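Local structure of 3-chlorocatechol 1,2-dioxygenase (Rhodococcus opacus, 2BOY) at residues Ser66-Gln71 and Gly200-Thr205; Gln71-Gly76 and Thr205-Phe210; Asp119-Met124 and Lys148-Glu153; Leu192-Ala197 and Tyr247-Gly252. The protein probably catalyses the intradiol ring cleavage of catechols such as 3-chlorocatechol by dioxygen at a non-haem ferric iron. One frame throughout, in Å; residues are numbered along the deposited sequence. Where two conformers were deposited one is given.

How the contacts relate
Contact 2 is the buried meeting of a loop with strand 204-210 beside the benzhydroxamic acid pocket, and contact 4 the buried apolar one, joining strands 187-197 and 241-250 by rings and methyls. Contact 1 lies at the surface, where water bridges and a stacked charge pair sit beside the packing of L204. Contact 3, partly buried, is ordinary antiparallel pairing with charged groups on one face. Contacts 1 and 2 share Q71 and T205 and follow strand 204-210 from its outer end inward. That strand pairs with 187-197 of contact 4, which pairs on its other side with 121-125 of contact 3, so all four reach one curled sheet. Contacts 2 and 4 touch the benzhydroxamic acid.

Contact 1 (Ser66-Gln71 and Gly200-Thr205); sequences SNRGSQ and GYESLT
The guanidinium of R68 lies stacked on the carboxylate of E202, the two planes 25° apart, with E202 OE2 over the centre of one guanidinium face. The pair closes the outer end of a loop-on-strand contact in the intradiol dioxygenase fold: the loop after helix 56-64 runs past the residues leading into strand 204-210 of the barrel. R68 NE and E202 OE2 stand 3.5 Å apart, a salt bridge of charges alone, since no N-H points at the oxygen. R68 NH1 hydrogen-bonds K253 O and forms a salt bridge with the terminal carboxylate of V254. The R68 chain is extended from CG to NE (chi2 and chi3 both -174°) and crosses E202 at about a right angle; its CG and CD are each 3.4 Å from E202 OE1. Two waters donate to that same oxygen: one also donates to S66 O, and the other accepts from R68 N at 2.7 Å. An alanine at E202 would probably leave R68 without its stacked counter-charge and both waters with one mate fewer. Further in, the methyls of L204 lie against oxygens of the loop. S70 OG, which bonds T250 N, sits 3.4 Å from L204 CD2, while the other methyl, L204 CD1, rests 3.6 Å from S70 O and 3.7 Å from Q71 O.

Contact 2 (Gln71-Gly76 and Thr205-Phe210); sequences QSSIQG and TTQLYF. With BHO (benzhydroxamic acid), chain J.
I74 and Q207 cross obliquely, the amide of Q207 passing beside CG1 of I74 with NE2 3.3 Å from it. The same NE2 donates to I74 O at 3.1 Å in an almost straight bond (177° at the hydrogen); the acceptor lies in the amide plane of Q207, whereas the donor stands well above the plane of the carbonyl. With OE1 of Q207 held by R188, both ends of the amide are engaged and its rotation is fixed. The loop 71-76 runs across strand 205-210 at about 101°, covering a barrel strand of the intradiol dioxygenase next to the iron site. A single backbone bond, S73 N to T205 O, marks the crossing. On one side of it T206 OG1, anti to its backbone N (chi1 -167°), donates to Q71 O at 2.9 Å; on the other, T205 CG2 packs 3.8 Å from Q75 CA. A water donates to both I74 O and T206 O. S73 CB lies over the Q207 backbone, and its OG bonds A223 O. Q207, I74 and G76 line the benzhydroxamic acid pocket: I74 CD1 is 3.7 Å and G76 CA 3.8 Å from ligand C2, where a side chain on G76 would probably clash.

Contact 3 (Asp119-Met124 and Lys148-Glu153); sequences DVLLDM and KIRTDE
K148 lies alongside D123, both side chains pointing the same way. K148 CB passes L122 O at 3.9 Å; CG then sits 3.5 Å from D123 OD2, CD runs on past OD1, and CE comes 3.2 Å from D123 OD1. The chain stays extended to the ammonium, which ends 4.2 Å (NZ) from D123 OD1, too far for a salt bridge. The two residues form a non-hydrogen-bonded pair of an antiparallel ladder between neighbouring strands 121-125 and 146-150. The hydrogen-bonded pair is L122 with I149, joined by L122 N to I149 O (2.8 Å) and I149 N to L122 O; on the face these two share, L122 CB meets I149 CG1. Past the ladder, T151 OG1, between the backbone N and the carbonyl carbon (chi1 55°), accepts from V120 N at 3.0 Å and also bonds L117 O, while CG2 packs against V120 CB and L122 CD1. A valine at T151 has no hydroxyl and would probably leave V120 N and L117 O without that mate. A water links D119 OD1 to T151 O. On the K148 face, methylenes line the D123 carboxylate and L121 covers the R150 guanidinium, with probably a loose attraction between K148 and D123.

Contact 4 (Leu192-Ala197 and Tyr247-Gly252); sequences LHWIIA and YKFTLG. With FE (Fe (III) ion), chain I; BHO (benzhydroxamic acid), chain J.
H193 NE2 binds the ferric ion at 2.2 Å, while its neighbour W194 turns to the other side of the strand and meets F249. Y133 and H191 are the other protein ligands of the iron, and benzhydroxamic acid comes up to the edge of the H193 imidazole, near its plane. W125 stacks on that ring and H191 meets it roughly perpendicular, so the imidazole is held by its neighbours as well as by the metal. On the opposite side of the strand, the edge of F249 is directed at the face of W194, centroids of the phenyl and the five-membered ring 5.2 Å apart and planes at 59°. The touching atom is F249 CZ, 3.8 Å above the indole plane and 3.9 Å from W194 CD2. Strands 187-197 and 241-250 are not paired with each other in the curled sheet; they face one another through the core of the barrel, and what joins them here is carbon packing. F249 is sandwiched. Y247 CD2 lies over the centre of one face, and I196 CD1 covers the opposite face, offset toward the rim: a CH-pi contact 3.7 Å from the centroid, 26° off the normal. The methyl comes nearest at F249 CD2, 3.3 Å away. I196 sends its two branches to different partners: CG2, anti to the backbone N, meets L251 CD2 at 4.1 Å, while CG1, anti to the carbonyl carbon (chi1 -57°), leads to the CD1 on the phenyl. L122 touches both W194 and I196, and F105 also meets the indole ring.

Contact 1 (Ser66-Gln71 and Gly200-Thr205)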
# COMPACT_ATOMS: atom_id res chain seq x y z
N SER A 66 26.84 -4.22 0.32
CA SER A 66 27.63 -5.06 -0.58
C SER A 66 28.38 -4.30 -1.69
O SER A 66 28.85 -4.93 -2.62
CB SER A 66 26.72 -6.08 -1.28
OG SER A 66 26.22 -7.03 -0.35
N ASN A 67 28.41 -2.97 -1.62
CA ASN A 67 29.07 -2.15 -2.67
C ASN A 67 30.54 -2.53 -2.82
O ASN A 67 31.22 -2.70 -1.80
CB ASN A 67 29.03 -0.65 -2.28
CG ASN A 67 27.67 -0.00 -2.60
OD1 ASN A 67 26.78 -0.65 -3.16
ND2 ASN A 67 27.51 1.26 -2.21
N ARG A 68 31.02 -2.62 -4.06
CA ARG A 68 32.47 -2.80 -4.30
C ARG A 68 33.10 -1.52 -4.79
O ARG A 68 34.32 -1.47 -5.05
CB ARG A 68 32.68 -3.89 -5.32
CG ARG A 68 32.12 -5.24 -4.88
CD ARG A 68 32.46 -6.34 -5.82
NE ARG A 68 31.78 -7.58 -5.43
CZ ARG A 68 31.87 -8.73 -6.09
NH1 ARG A 68 32.63 -8.83 -7.17
NH2 ARG A 68 31.19 -9.78 -5.66
N GLY A 69 32.29 -0.47 -4.93
CA GLY A 69 32.82 0.79 -5.39
C GLY A 69 32.42 1.95 -4.53
O GLY A 69 32.20 1.79 -3.33
N SER A 70 32.32 3.13 -5.14
CA SER A 70 32.03 4.34 -4.35
C SER A 70 30.54 4.43 -3.94
O SER A 70 29.73 3.57 -4.32
CB SER A 70 32.52 5.58 -5.11
OG SER A 70 31.85 5.76 -6.35
N GLN A 71 30.20 5.47 -3.17
CA GLN A 71 28.91 5.53 -2.52
C GLN A 71 27.74 5.55 -3.51
O GLN A 71 27.82 6.21 -4.54
CB GLN A 71 28.83 6.75 -1.59
CG GLN A 71 27.52 6.79 -0.73
CD GLN A 71 27.31 5.55 0.17
OE1 GLN A 71 26.86 4.50 -0.28
NE2 GLN A 71 27.61 5.70 1.48
N GLY A 200 32.44 -6.01 -17.10
CA GLY A 200 33.33 -6.54 -16.10
C GLY A 200 33.30 -5.87 -14.73
O GLY A 200 34.07 -6.25 -13.84
N TYR A 201 32.43 -4.87 -14.57
CA TYR A 201 32.32 -4.15 -13.31
C TYR A 201 30.90 -4.13 -12.86
O TYR A 201 29.99 -4.18 -13.66
CB TYR A 201 32.84 -2.70 -13.45
CG TYR A 201 34.31 -2.70 -13.76
CD1 TYR A 201 34.76 -2.94 -15.07
CD2 TYR A 201 35.24 -2.58 -12.76
CE1 TYR A 201 36.11 -3.00 -15.37
CE2 TYR A 201 36.59 -2.62 -13.03
CZ TYR A 201 37.01 -2.84 -14.34
OH TYR A 201 38.33 -2.91 -14.60
N GLU A 202 30.72 -4.01 -11.55
CA GLU A 202 29.40 -3.85 -10.99
C GLU A 202 28.97 -2.39 -11.23
O GLU A 202 29.78 -1.47 -11.02
CB GLU A 202 29.45 -4.12 -9.50
CG GLU A 202 29.73 -5.59 -9.22
CD GLU A 202 29.37 -6.02 -7.82
OE1 GLU A 202 29.41 -5.18 -6.88
OE2 GLU A 202 29.06 -7.23 -7.67
N SER A 203 27.73 -2.22 -11.66
CA SER A 203 27.22 -0.90 -12.04
C SER A 203 27.02 -0.09 -10.80
O SER A 203 26.83 -0.67 -9.74
CB SER A 203 25.88 -1.09 -12.73
OG SER A 203 26.15 -1.66 -13.99
N LEU A 204 27.02 1.25 -10.91
CA LEU A 204 26.81 2.06 -9.75
C LEU A 204 25.63 2.98 -10.09
O LEU A 204 25.66 3.65 -11.10
CB LEU A 204 28.06 2.90 -9.45
CG LEU A 204 27.93 4.07 -8.47
CD1 LEU A 204 27.43 3.59 -7.11
CD2 LEU A 204 29.26 4.84 -8.35
N THR A 205 24.61 2.98 -9.25
CA THR A 205 23.57 4.02 -9.26
C THR A 205 23.74 4.96 -8.11
O THR A 205 23.79 4.54 -6.96
CB THR A 205 22.20 3.34 -9.19
OG1 THR A 205 22.01 2.58 -10.39
CG2 THR A 205 21.03 4.43 -9.21
O HOH W 1 27.60 -5.23 -4.92
O HOH W 2 29.61 -2.75 -6.33

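Contact 2 (Gln71-Gly76 and Thr205-Phe210)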
# COMPACT_ATOMS: atom_id res chain seq x y z
N GLN A 71 30.20 5.47 -3.17
CA GLN A 71 28.91 5.53 -2.52
C GLN A 71 27.74 5.55 -3.51
O GLN A 71 27.82 6.21 -4.54
CB GLN A 71 28.83 6.75 -1.59
CG GLN A 71 27.52 6.79 -0.73
CD GLN A 71 27.31 5.55 0.17
OE1 GLN A 71 26.86 4.50 -0.28
NE2 GLN A 71 27.61 5.70 1.48
N SER A 72 26.67 4.84 -3.18
CA SER A 72 25.54 4.65 -4.10
C SER A 72 24.34 5.37 -3.51
O SER A 72 24.38 5.75 -2.34
CB SER A 72 25.19 3.16 -4.23
OG SER A 72 25.06 2.62 -2.92
N SER A 73 23.25 5.48 -4.29
CA SER A 73 22.00 6.02 -3.75
C SER A 73 20.77 5.49 -4.48
O SER A 73 20.91 4.69 -5.42
CB SER A 73 22.01 7.55 -3.75
OG SER A 73 20.93 8.03 -2.94
N ILE A 74 19.57 5.91 -4.07
CA ILE A 74 18.36 5.43 -4.75
C ILE A 74 18.36 5.86 -6.20
O ILE A 74 18.96 6.88 -6.56
CB ILE A 74 17.05 5.88 -4.06
CG1 ILE A 74 16.85 7.41 -4.19
CG2 ILE A 74 17.01 5.47 -2.55
CD1 ILE A 74 15.48 7.88 -3.70
N GLN A 75 17.67 5.10 -7.04
CA GLN A 75 17.43 5.53 -8.41
C GLN A 75 16.29 6.58 -8.49
O GLN A 75 16.34 7.51 -9.30
CB GLN A 75 17.02 4.32 -9.26
CG GLN A 75 16.87 4.69 -10.76
CD GLN A 75 16.59 3.52 -11.64
OE1 GLN A 75 15.58 3.50 -12.37
NE2 GLN A 75 17.46 2.51 -11.59
N GLY A 76 15.25 6.38 -7.69
CA GLY A 76 14.03 7.17 -7.83
C GLY A 76 13.24 6.75 -9.09
O GLY A 76 13.66 5.83 -9.84
N THR A 205 24.61 2.98 -9.25
CA THR A 205 23.57 4.02 -9.26
C THR A 205 23.74 4.96 -8.11
O THR A 205 23.79 4.54 -6.96
CB THR A 205 22.20 3.34 -9.19
OG1 THR A 205 22.01 2.58 -10.39
CG2 THR A 205 21.03 4.43 -9.21
N THR A 206 23.75 6.27 -8.40
CA THR A 206 24.00 7.19 -7.31
C THR A 206 23.43 8.58 -7.64
O THR A 206 22.86 8.78 -8.71
CB THR A 206 25.53 7.20 -6.97
OG1 THR A 206 25.77 7.87 -5.72
CG2 THR A 206 26.40 7.95 -8.02
N GLN A 207 23.59 9.50 -6.71
CA GLN A 207 23.09 10.88 -6.86
C GLN A 207 24.14 11.77 -6.26
O GLN A 207 24.76 11.40 -5.26
CB GLN A 207 21.84 11.08 -6.03
CG GLN A 207 20.64 10.32 -6.56
CD GLN A 207 19.34 10.78 -5.97
OE1 GLN A 207 19.15 11.97 -5.68
NE2 GLN A 207 18.42 9.85 -5.83
N LEU A 208 24.29 12.99 -6.79
CA LEU A 208 25.22 13.92 -6.14
C LEU A 208 24.44 15.19 -5.81
O LEU A 208 23.65 15.63 -6.62
CB LEU A 208 26.41 14.24 -7.07
CG LEU A 208 27.25 12.98 -7.38
CD1 LEU A 208 28.28 13.23 -8.48
CD2 LEU A 208 27.93 12.43 -6.11
N TYR A 209 24.66 15.74 -4.63
CA TYR A 209 23.93 16.87 -4.07
C TYR A 209 24.90 18.04 -3.92
O TYR A 209 26.08 17.88 -4.14
CB TYR A 209 23.40 16.50 -2.70
CG TYR A 209 22.55 15.25 -2.71
CD1 TYR A 209 23.10 14.00 -2.42
CD2 TYR A 209 21.18 15.33 -2.99
CE1 TYR A 209 22.32 12.86 -2.45
CE2 TYR A 209 20.38 14.18 -3.02
CZ TYR A 209 20.96 12.96 -2.74
OH TYR A 209 20.19 11.82 -2.74
N PHE A 210 24.40 19.22 -3.58
CA PHE A 210 25.24 20.45 -3.52
C PHE A 210 25.31 20.89 -2.06
O PHE A 210 24.26 21.10 -1.44
CB PHE A 210 24.64 21.50 -4.43
CG PHE A 210 24.57 21.06 -5.85
CD1 PHE A 210 23.42 20.47 -6.37
CD2 PHE A 210 25.69 21.15 -6.66
CE1 PHE A 210 23.39 20.03 -7.66
CE2 PHE A 210 25.66 20.70 -7.97
CZ PHE A 210 24.51 20.14 -8.46
C1 BHO J . 13.10 11.16 -6.74
C2 BHO J . 13.25 10.15 -5.68
C3 BHO J . 12.11 9.75 -4.97
C4 BHO J . 10.87 10.33 -5.27
C5 BHO J . 10.75 11.29 -6.26
C6 BHO J . 11.85 11.72 -6.99
C BHO J . 14.31 11.59 -7.50
O1 BHO J . 15.35 11.51 -6.93
N BHO J . 14.34 12.09 -8.71
O2 BHO J . 13.75 11.60 -9.69
O HOH W 3 20.00 7.92 -9.06
O HOH W 4 19.65 1.48 -10.77

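Contact 3 (Asp119-Met124 and Lys148-Glu153)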
# COMPACT_ATOMS: atom_id res chain seq x y z
N ASP A 119 36.16 4.34 -21.15
CA ASP A 119 34.96 3.84 -21.81
C ASP A 119 33.89 3.38 -20.82
O ASP A 119 33.12 2.47 -21.12
CB ASP A 119 35.34 2.70 -22.76
CG ASP A 119 36.22 3.19 -23.91
OD1 ASP A 119 35.79 4.13 -24.61
OD2 ASP A 119 37.34 2.71 -24.16
N VAL A 120 33.88 3.96 -19.63
CA VAL A 120 32.75 3.78 -18.71
C VAL A 120 31.61 4.59 -19.29
O VAL A 120 31.84 5.71 -19.76
CB VAL A 120 33.10 4.27 -17.27
CG1 VAL A 120 31.90 4.20 -16.33
CG2 VAL A 120 34.29 3.45 -16.71
N LEU A 121 30.41 4.00 -19.30
CA LEU A 121 29.24 4.70 -19.83
C LEU A 121 28.49 5.26 -18.64
O LEU A 121 28.29 4.54 -17.64
CB LEU A 121 28.32 3.76 -20.64
CG LEU A 121 28.64 3.26 -22.08
CD1 LEU A 121 30.09 3.42 -22.56
CD2 LEU A 121 28.20 1.80 -22.28
N LEU A 122 28.14 6.54 -18.72
CA LEU A 122 27.39 7.18 -17.63
C LEU A 122 26.11 7.77 -18.21
O LEU A 122 26.16 8.48 -19.22
CB LEU A 122 28.19 8.30 -16.92
CG LEU A 122 29.49 7.94 -16.18
CD1 LEU A 122 30.67 8.03 -17.15
CD2 LEU A 122 29.71 8.83 -15.00
N ASP A 123 24.98 7.45 -17.58
CA ASP A 123 23.70 7.99 -17.93
C ASP A 123 23.41 9.02 -16.85
O ASP A 123 23.39 8.66 -15.68
CB ASP A 123 22.66 6.87 -17.84
CG ASP A 123 21.73 6.83 -19.02
OD1 ASP A 123 21.47 5.74 -19.54
OD2 ASP A 123 21.19 7.82 -19.51
N MET A 124 23.14 10.27 -17.21
CA MET A 124 22.87 11.29 -16.18
C MET A 124 21.55 11.96 -16.45
O MET A 124 21.22 12.17 -17.60
CB MET A 124 24.00 12.31 -16.16
CG MET A 124 24.11 13.16 -14.86
SD MET A 124 22.95 14.60 -14.74
CE MET A 124 23.97 15.97 -15.31
N LYS A 148 23.95 10.68 -22.16
CA LYS A 148 24.95 9.64 -21.93
C LYS A 148 26.31 10.16 -22.37
O LYS A 148 26.45 10.74 -23.44
CB LYS A 148 24.62 8.40 -22.75
CG LYS A 148 23.33 7.74 -22.30
CD LYS A 148 22.96 6.64 -23.23
CE LYS A 148 21.84 5.80 -22.68
NZ LYS A 148 21.69 4.68 -23.61
N ILE A 149 27.32 9.89 -21.54
CA ILE A 149 28.70 10.23 -21.83
C ILE A 149 29.60 9.04 -21.51
O ILE A 149 29.13 8.02 -20.94
CB ILE A 149 29.11 11.42 -20.98
CG1 ILE A 149 28.74 11.12 -19.54
CG2 ILE A 149 28.35 12.68 -21.42
CD1 ILE A 149 29.43 11.97 -18.54
N ARG A 150 30.86 9.15 -21.91
CA ARG A 150 31.83 8.07 -21.73
C ARG A 150 33.06 8.68 -21.09
O ARG A 150 33.41 9.80 -21.45
CB ARG A 150 32.26 7.51 -23.09
CG ARG A 150 31.22 6.68 -23.83
CD ARG A 150 31.68 6.39 -25.27
NE ARG A 150 31.41 5.03 -25.74
CZ ARG A 150 32.25 4.00 -25.61
NH1 ARG A 150 33.40 4.15 -24.97
NH2 ARG A 150 31.93 2.81 -26.11
N THR A 151 33.75 7.96 -20.20
CA THR A 151 35.07 8.43 -19.76
C THR A 151 36.05 8.26 -20.90
O THR A 151 35.90 7.31 -21.73
CB THR A 151 35.60 7.66 -18.53
OG1 THR A 151 35.62 6.23 -18.79
CG2 THR A 151 34.66 7.87 -17.31
N ASP A 152 37.07 9.12 -20.90
CA ASP A 152 38.12 9.08 -21.92
C ASP A 152 39.22 8.11 -21.50
O ASP A 152 39.03 7.35 -20.53
CB ASP A 152 38.65 10.51 -22.19
CG ASP A 152 39.34 11.15 -21.00
OD1 ASP A 152 39.82 10.45 -20.03
OD2 ASP A 152 39.44 12.41 -20.94
N GLU A 153 40.36 8.12 -22.19
CA GLU A 153 41.52 7.25 -21.84
C GLU A 153 42.04 7.47 -20.44
O GLU A 153 42.73 6.61 -19.86
CB GLU A 153 42.69 7.58 -22.78
CG GLU A 153 42.46 7.06 -24.17
CD GLU A 153 43.70 7.19 -25.04
OE1 GLU A 153 44.77 7.79 -24.63
OE2 GLU A 153 43.60 6.68 -26.14
O HOH W 5 36.68 6.48 -24.29

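Contact 4 (Leu192-Ala197 and Tyr247-Gly252)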
# COMPACT_ATOMS: atom_id res chain seq x y z
N LEU A 192 22.04 15.52 -9.08
CA LEU A 192 22.31 14.95 -10.37
C LEU A 192 22.23 13.44 -10.15
O LEU A 192 22.85 12.96 -9.18
CB LEU A 192 23.73 15.30 -10.82
CG LEU A 192 24.05 16.80 -10.82
CD1 LEU A 192 25.48 16.98 -11.33
CD2 LEU A 192 23.03 17.46 -11.79
N HIS A 193 21.48 12.75 -11.01
CA HIS A 193 21.31 11.25 -10.96
C HIS A 193 22.33 10.61 -11.90
O HIS A 193 22.53 11.12 -12.99
CB HIS A 193 19.96 10.85 -11.52
CG HIS A 193 18.79 11.11 -10.60
ND1 HIS A 193 18.44 10.23 -9.62
CD2 HIS A 193 17.88 12.12 -10.56
CE1 HIS A 193 17.38 10.69 -8.97
NE2 HIS A 193 17.03 11.85 -9.51
N TRP A 194 22.88 9.42 -11.57
CA TRP A 194 23.85 8.78 -12.44
C TRP A 194 23.65 7.27 -12.40
O TRP A 194 23.40 6.72 -11.32
CB TRP A 194 25.27 9.02 -11.93
CG TRP A 194 25.66 10.46 -11.78
CD1 TRP A 194 25.39 11.28 -10.72
CD2 TRP A 194 26.39 11.25 -12.72
NE1 TRP A 194 25.89 12.53 -10.97
CE2 TRP A 194 26.53 12.54 -12.18
CE3 TRP A 194 26.94 11.00 -14.00
CZ2 TRP A 194 27.21 13.56 -12.84
CZ3 TRP A 194 27.62 12.03 -14.66
CH2 TRP A 194 27.74 13.28 -14.07
N ILE A 195 23.68 6.65 -13.57
CA ILE A 195 23.85 5.18 -13.67
C ILE A 195 25.12 4.99 -14.46
O ILE A 195 25.24 5.52 -15.57
CB ILE A 195 22.63 4.50 -14.32
CG1 ILE A 195 21.42 4.55 -13.36
CG2 ILE A 195 22.95 2.98 -14.69
CD1 ILE A 195 20.08 4.19 -14.04
N ILE A 196 26.07 4.25 -13.89
CA ILE A 196 27.42 4.19 -14.40
C ILE A 196 27.77 2.72 -14.60
O ILE A 196 27.58 1.91 -13.67
CB ILE A 196 28.37 4.83 -13.37
CG1 ILE A 196 27.90 6.29 -13.10
CG2 ILE A 196 29.86 4.82 -13.87
CD1 ILE A 196 28.51 6.87 -11.82
N ALA A 197 28.27 2.38 -15.77
CA ALA A 197 28.44 0.97 -16.12
C ALA A 197 29.68 0.74 -17.00
O ALA A 197 30.04 1.57 -17.83
CB ALA A 197 27.19 0.51 -16.88
N TYR A 247 34.20 15.32 -9.08
CA TYR A 247 33.85 14.12 -8.33
C TYR A 247 34.59 12.93 -8.89
O TYR A 247 34.75 12.81 -10.11
CB TYR A 247 32.34 13.81 -8.36
CG TYR A 247 31.94 12.76 -7.34
CD1 TYR A 247 31.80 13.09 -5.98
CD2 TYR A 247 31.70 11.46 -7.75
CE1 TYR A 247 31.45 12.10 -5.02
CE2 TYR A 247 31.35 10.48 -6.85
CZ TYR A 247 31.23 10.81 -5.48
OH TYR A 247 30.87 9.82 -4.60
N LYS A 248 34.98 12.02 -8.01
CA LYS A 248 35.60 10.79 -8.44
C LYS A 248 34.75 9.60 -8.05
O LYS A 248 34.51 9.38 -6.84
CB LYS A 248 36.99 10.63 -7.80
CG LYS A 248 37.66 9.28 -8.11
CD LYS A 248 39.04 9.08 -7.40
CE LYS A 248 38.88 8.60 -5.93
NZ LYS A 248 40.10 8.86 -5.04
N PHE A 249 34.30 8.85 -9.07
CA PHE A 249 33.52 7.63 -8.89
C PHE A 249 34.45 6.40 -8.90
O PHE A 249 35.47 6.38 -9.59
CB PHE A 249 32.54 7.42 -10.05
CG PHE A 249 31.55 8.58 -10.27
CD1 PHE A 249 31.84 9.57 -11.20
CD2 PHE A 249 30.31 8.59 -9.63
CE1 PHE A 249 30.92 10.60 -11.48
CE2 PHE A 249 29.39 9.64 -9.88
CZ PHE A 249 29.71 10.61 -10.84
N THR A 250 34.08 5.37 -8.15
CA THR A 250 34.83 4.10 -8.18
C THR A 250 33.92 2.95 -8.56
O THR A 250 32.82 2.84 -8.03
CB THR A 250 35.50 3.81 -6.85
OG1 THR A 250 36.42 4.87 -6.54
CG2 THR A 250 36.41 2.54 -6.97
N LEU A 251 34.38 2.09 -9.48
CA LEU A 251 33.67 0.84 -9.78
C LEU A 251 34.51 -0.36 -9.31
O LEU A 251 35.75 -0.33 -9.39
CB LEU A 251 33.40 0.71 -11.28
CG LEU A 251 32.55 1.76 -12.05
CD1 LEU A 251 32.22 1.33 -13.48
CD2 LEU A 251 31.24 2.00 -11.24
N GLY A 252 33.82 -1.41 -8.87
CA GLY A 252 34.52 -2.61 -8.41
C GLY A 252 34.24 -3.71 -9.41
O GLY A 252 33.19 -3.74 -10.02
FE FE I . 15.54 13.30 -8.87
C1 BHO J . 13.10 11.16 -6.74
C2 BHO J . 13.25 10.15 -5.68
C3 BHO J . 12.11 9.75 -4.97
C4 BHO J . 10.87 10.33 -5.27
C5 BHO J . 10.75 11.29 -6.26
C6 BHO J . 11.85 11.72 -6.99
C BHO J . 14.31 11.59 -7.50
O1 BHO J . 15.35 11.51 -6.93
N BHO J . 14.34 12.09 -8.71
O2 BHO J . 13.75 11.60 -9.69